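PDB 3IO0: EtuB protein from Clostridium kluyveri DSM 555, which probably builds the shell of a bacterial microcompartment associated with ethanol utilisation, assembling as a trimer of chains that each carry two tandem microcompartment domains. Local coordinates for residues 16-21 and 40-45; 67-72 and 83-88. All blocks are in the same frame, centred on the assembly; numbering follows the deposited sequence.

Interaction 1 (16-21 and 40-45); sequences VGLVIA and IGIISA
Leu18 and Ile42 pair across the middle of an antiparallel ladder in the beta sheet of the first BMC repeat, where strand 16-20 runs against strand 40-45 at 161°. Their backbones form a hydrogen-bonded pair, with Ile42 N giving to Leu18 O at 2.8 Å and Leu18 N returning a bond to Ile42 O at 3.0 Å. Val16 with Ser44 and Ile20 with Ile40, the flanking hydrogen-bonded pairs, each exchange two such hydrogen bonds, six in all. On one face of the sheet the beta carbons of the central pair meet, Leu18 CB lying 4.0 Å from Ile42 CB. Ile42 chi2, near anti at 159°, carries CD1 close to Leu18 CB as well. One step along, Ile20 CB and Ile40 CB approach to 4.3 Å.

In this permuted BMC fold the sheet is covered differently on its two sides. The face carrying Val16, Leu18, Ile20, Ile40, Ile42 and Ser44 meets the second subunit, with Leu18 packing on its Gly155 and Ile20 on its Ile159; Ser44 OG is hydrogen-bonded to Gly155 N of that subunit. The end of Ile40 leads away from strand 16-20 and packs on Val87. Val19 and Ile43 point to the other face and touch helix 93-111 of their own chain. Each is paired with a glycine. Ile43 lies against Gly17, its chi2 of -66° setting CD1 4.3 Å from Gly17 CA, and Val19 CG2 stands 4.5 Å from Gly41 CA. At these non-hydrogen-bonded pairs the alpha carbons approach carbonyls instead, Val19 CA lying 3.2 Å from Ile40 O and Gly17 CA 3.3 Å from Ile42 O.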
loop_
_atom_site.group_PDB
_atom_site.type_symbol
_atom_site.label_atom_id
_atom_site.label_comp_id
_atom_site.label_asym_id
_atom_site.label_seq_id
_atom_site.Cartn_x
_atom_site.Cartn_y
_atom_site.Cartn_z
ATOM N N VAL A 16 3.097 -7.841 -18.466
ATOM C CA VAL A 16 2.437 -8.625 -19.509
ATOM C C VAL A 16 1.599 -7.775 -20.425
ATOM O O VAL A 16 1.031 -6.757 -20.008
ATOM C CB VAL A 16 1.434 -9.662 -18.983
ATOM C CG1 VAL A 16 1.902 -11.047 -19.307
ATOM C CG2 VAL A 16 1.112 -9.451 -17.522
ATOM N N GLY A 17 1.504 -8.231 -21.668
ATOM C CA GLY A 17 0.552 -7.715 -22.624
ATOM C C GLY A 17 -0.516 -8.762 -22.817
ATOM O O GLY A 17 -0.213 -9.928 -23.046
ATOM N N LEU A 18 -1.769 -8.350 -22.701
ATOM C CA LEU A 18 -2.896 -9.252 -22.850
ATOM C C LEU A 18 -3.929 -8.617 -23.742
ATOM O O LEU A 18 -3.984 -7.390 -23.876
ATOM C CB LEU A 18 -3.526 -9.554 -21.495
ATOM C CG LEU A 18 -2.626 -10.202 -20.451
ATOM C CD1 LEU A 18 -3.246 -10.074 -19.085
ATOM C CD2 LEU A 18 -2.391 -11.651 -20.801
ATOM N N VAL A 19 -4.758 -9.453 -24.347
ATOM C CA VAL A 19 -5.827 -8.980 -25.203
ATOM C C VAL A 19 -7.072 -9.795 -24.897
ATOM O O VAL A 19 -6.979 -11.007 -24.776
ATOM C CB VAL A 19 -5.425 -9.134 -26.674
ATOM C CG1 VAL A 19 -6.624 -9.163 -27.551
ATOM C CG2 VAL A 19 -4.529 -7.989 -27.082
ATOM N N ILE A 20 -8.222 -9.149 -24.729
ATOM C CA ILE A 20 -9.475 -9.895 -24.666
ATOM C C ILE A 20 -10.362 -9.486 -25.830
ATOM O O ILE A 20 -10.636 -8.305 -26.031
ATOM C CB ILE A 20 -10.213 -9.757 -23.316
ATOM C CG1 ILE A 20 -9.401 -10.424 -22.203
ATOM C CG2 ILE A 20 -11.637 -10.359 -23.401
ATOM C CD1 ILE A 20 -10.003 -10.310 -20.802
ATOM N N ALA A 21 -10.799 -10.486 -26.591
ATOM C CA ALA A 21 -11.523 -10.272 -27.841
ATOM C C ALA A 21 -12.912 -9.673 -27.643
ATOM O O ALA A 21 -13.269 -8.678 -28.287
ATOM C CB ALA A 21 -11.612 -11.573 -28.613
ATOM N N ILE A 40 -10.304 -5.490 -25.672
ATOM C CA ILE A 40 -9.494 -4.925 -24.617
ATOM C C ILE A 40 -8.025 -5.245 -24.855
ATOM O O ILE A 40 -7.672 -6.338 -25.312
ATOM C CB ILE A 40 -10.052 -5.424 -23.219
ATOM C CG1 ILE A 40 -11.112 -4.464 -22.707
ATOM C CG2 ILE A 40 -9.015 -5.601 -22.137
ATOM C CD1 ILE A 40 -10.964 -3.059 -23.241
ATOM N N GLY A 41 -7.177 -4.264 -24.582
ATOM C CA GLY A 41 -5.739 -4.474 -24.566
ATOM C C GLY A 41 -5.219 -4.099 -23.191
ATOM O O GLY A 41 -5.574 -3.045 -22.656
ATOM N N ILE A 42 -4.388 -4.959 -22.609
ATOM C CA ILE A 42 -3.914 -4.750 -21.247
ATOM C C ILE A 42 -2.397 -4.671 -21.174
ATOM O O ILE A 42 -1.692 -5.485 -21.765
ATOM C CB ILE A 42 -4.404 -5.875 -20.303
ATOM C CG1 ILE A 42 -5.933 -5.897 -20.239
ATOM C CG2 ILE A 42 -3.782 -5.722 -18.902
ATOM C CD1 ILE A 42 -6.521 -7.209 -19.787
ATOM N N ILE A 43 -1.902 -3.671 -20.453
ATOM C CA ILE A 43 -0.510 -3.649 -20.018
ATOM C C ILE A 43 -0.561 -3.649 -18.504
ATOM O O ILE A 43 -1.140 -2.747 -17.902
ATOM C CB ILE A 43 0.278 -2.419 -20.546
ATOM C CG1 ILE A 43 0.196 -2.320 -22.072
ATOM C CG2 ILE A 43 1.729 -2.497 -20.122
ATOM C CD1 ILE A 43 0.894 -3.456 -22.807
ATOM N N SER A 44 0.019 -4.681 -17.902
ATOM C CA SER A 44 -0.006 -4.854 -16.458
ATOM C C SER A 44 1.400 -5.191 -15.984
ATOM O O SER A 44 2.054 -6.034 -16.592
ATOM C CB SER A 44 -0.979 -5.979 -16.086
ATOM O OG SER A 44 -1.258 -5.995 -14.690
ATOM N N ALA A 45 1.871 -4.548 -14.916
ATOM C CA ALA A 45 3.226 -4.806 -14.418
ATOM C C ALA A 45 3.377 -4.665 -12.916
ATOM O O ALA A 45 2.623 -3.925 -12.264
ATOM C CB ALA A 45 4.225 -3.914 -15.103
#

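Interaction 2 (67-72 and 83-88); sequences VATIEL and GIFIVL
Thr69 and Val87 cross obliquely on one face of the sheet, the methyl CG2 of Thr69 resting 3.6 Å from Val87 CB and nearly as close to Val87 CG2. The threonine puts OG1 anti to its backbone N (chi1 -171°), which leaves CG2 to do the touching. OG1 reaches along its own strand to Glu71 OE2, at 3.0 Å on the anti lone pair of that oxygen. The carboxylate is thus held through both oxygens, since Glu71 OE1 is bonded to Ser177 of the second subunit. Glu71 OE2 also lies at the edge of the Phe85 ring, near its plane, while Thr69 CG2 approaches Phe85 CE2 obliquely at 4.0 Å. Ala154 of the second subunit also packs on Phe85.

On the opposite face Ile70 CG2 is 4.2 Å from Ile86 CG1 and equally far from Ile84 CD1, and at the far end Val67 CG2 meets Leu88 CD2 at 3.9 Å. Leu72 and Ile84 lie side by side, pointing the same way, with their CD1 methyls in contact. Helix 50-61 packs on Ile84, Ile86 and Leu88, while helix 132-138 touches Val67 and Ile70.

Between Val67 and Thr69 the pairing slips by one residue. Val87 O accepts from both Ala68 N, at 2.7 Å, and Thr69 N, at 3.2 Å, and Ala68 CB comes up against Val87 CG1. Two consecutive residues facing one across an antiparallel pair make a classic beta bulge, here in an outermost strand of this chain's first BMC sheet.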
loop_
_atom_site.group_PDB
_atom_site.type_symbol
_atom_site.label_atom_id
_atom_site.label_comp_id
_atom_site.label_asym_id
_atom_site.label_seq_id
_atom_site.Cartn_x
_atom_site.Cartn_y
_atom_site.Cartn_z
ATOM N N VAL A 67 -8.449 4.858 -24.227
ATOM C CA VAL A 67 -8.029 4.474 -22.893
ATOM C C VAL A 67 -9.247 4.164 -22.035
ATOM O O VAL A 67 -10.079 5.034 -21.775
ATOM C CB VAL A 67 -7.156 5.572 -22.261
ATOM C CG1 VAL A 67 -6.937 5.308 -20.781
ATOM C CG2 VAL A 67 -5.822 5.688 -23.004
ATOM N N ALA A 68 -9.361 2.911 -21.613
ATOM C CA ALA A 68 -10.457 2.492 -20.755
ATOM C C ALA A 68 -10.136 2.832 -19.306
ATOM O O ALA A 68 -10.931 3.464 -18.620
ATOM C CB ALA A 68 -10.724 1.011 -20.918
ATOM N N THR A 69 -8.962 2.435 -18.835
ATOM C CA THR A 69 -8.605 2.718 -17.457
ATOM C C THR A 69 -7.099 2.714 -17.235
ATOM O O THR A 69 -6.386 1.902 -17.818
ATOM C CB THR A 69 -9.332 1.749 -16.476
ATOM O OG1 THR A 69 -9.119 2.179 -15.132
ATOM C CG2 THR A 69 -8.821 0.343 -16.608
ATOM N N ILE A 70 -6.617 3.645 -16.413
ATOM C CA ILE A 70 -5.226 3.634 -15.959
ATOM C C ILE A 70 -5.221 3.672 -14.435
ATOM O O ILE A 70 -5.612 4.671 -13.852
ATOM C CB ILE A 70 -4.445 4.852 -16.475
ATOM C CG1 ILE A 70 -4.579 4.982 -17.991
ATOM C CG2 ILE A 70 -2.982 4.781 -16.034
ATOM C CD1 ILE A 70 -4.313 6.382 -18.496
ATOM N N GLU A 71 -4.777 2.591 -13.799
ATOM C CA GLU A 71 -4.731 2.507 -12.336
ATOM C C GLU A 71 -3.344 2.130 -11.813
ATOM O O GLU A 71 -2.587 1.412 -12.481
ATOM C CB GLU A 71 -5.769 1.518 -11.830
ATOM C CG GLU A 71 -7.132 1.702 -12.471
ATOM C CD GLU A 71 -8.207 0.803 -11.891
ATOM O OE1 GLU A 71 -8.138 0.467 -10.688
ATOM O OE2 GLU A 71 -9.133 0.436 -12.644
ATOM N N LEU A 72 -3.019 2.615 -10.611
ATOM C CA LEU A 72 -1.700 2.418 -10.002
ATOM C C LEU A 72 -1.762 1.784 -8.608
ATOM O O LEU A 72 -1.988 2.503 -7.645
ATOM C CB LEU A 72 -1.029 3.780 -9.829
ATOM C CG LEU A 72 -0.334 4.613 -10.917
ATOM C CD1 LEU A 72 -0.708 4.240 -12.332
ATOM C CD2 LEU A 72 -0.601 6.100 -10.683
ATOM N N GLY A 83 3.672 -0.384 -9.731
ATOM C CA GLY A 83 2.242 -0.585 -9.817
ATOM C C GLY A 83 1.693 -0.050 -11.137
ATOM O O GLY A 83 1.449 1.157 -11.246
ATOM N N ILE A 84 1.482 -0.883 -12.156
ATOM C CA ILE A 84 0.779 -0.331 -13.335
ATOM C C ILE A 84 -0.290 -1.221 -13.984
ATOM O O ILE A 84 -0.065 -2.410 -14.214
ATOM C CB ILE A 84 1.740 0.308 -14.374
ATOM C CG1 ILE A 84 0.962 1.005 -15.487
ATOM C CG2 ILE A 84 2.660 -0.700 -14.958
ATOM C CD1 ILE A 84 0.292 2.302 -15.080
ATOM N N PHE A 85 -1.452 -0.631 -14.267
ATOM C CA PHE A 85 -2.553 -1.352 -14.901
ATOM C C PHE A 85 -3.271 -0.475 -15.920
ATOM O O PHE A 85 -4.037 0.425 -15.563
ATOM C CB PHE A 85 -3.526 -1.876 -13.853
ATOM C CG PHE A 85 -4.716 -2.606 -14.421
ATOM C CD1 PHE A 85 -4.561 -3.829 -15.069
ATOM C CD2 PHE A 85 -6.000 -2.089 -14.270
ATOM C CE1 PHE A 85 -5.671 -4.521 -15.583
ATOM C CE2 PHE A 85 -7.104 -2.761 -14.779
ATOM C CZ PHE A 85 -6.939 -3.988 -15.436
ATOM N N ILE A 86 -3.000 -0.752 -17.194
ATOM C CA ILE A 86 -3.504 0.045 -18.304
ATOM C C ILE A 86 -4.401 -0.819 -19.166
ATOM O O ILE A 86 -4.002 -1.912 -19.583
ATOM C CB ILE A 86 -2.349 0.596 -19.152
ATOM C CG1 ILE A 86 -1.518 1.575 -18.327
ATOM C CG2 ILE A 86 -2.874 1.280 -20.395
ATOM C CD1 ILE A 86 -0.151 1.870 -18.907
ATOM N N VAL A 87 -5.620 -0.338 -19.410
ATOM C CA VAL A 87 -6.553 -1.017 -20.299
ATOM C C VAL A 87 -6.930 -0.089 -21.440
ATOM O O VAL A 87 -7.430 1.011 -21.217
ATOM C CB VAL A 87 -7.819 -1.542 -19.563
ATOM C CG1 VAL A 87 -8.783 -2.183 -20.530
ATOM C CG2 VAL A 87 -7.432 -2.561 -18.518
ATOM N N LEU A 88 -6.662 -0.550 -22.659
ATOM C CA LEU A 88 -7.032 0.146 -23.877
ATOM C C LEU A 88 -8.240 -0.540 -24.497
ATOM O O LEU A 88 -8.328 -1.772 -24.471
ATOM C CB LEU A 88 -5.874 0.107 -24.867
ATOM C CG LEU A 88 -4.512 0.618 -24.412
ATOM C CD1 LEU A 88 -3.479 0.438 -25.512
ATOM C CD2 LEU A 88 -4.625 2.074 -24.003
#

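Interaction 1 comes first along the chain: strand 16-20 leaves into an 18-residue, mostly irregular connection and returns as 40-45. The chain then passes through helix 50-61 to strand 66-71, and interaction 2 closes the following ten-residue loop when 83-88 turns back. The two contacts are in series, neither nested nor crossed, yet they join in space. Strand 84-90 slots between 39-45 and 66-71, giving Leu88 N to Gly41 O and Ile86 N to Ile43 O, both probable hydrogen bonds. The strand 39-45, helix 50-61 and strand 66-71 thus form a beta-alpha-beta crossover over the intervening strand, and both contacts border the second subunit.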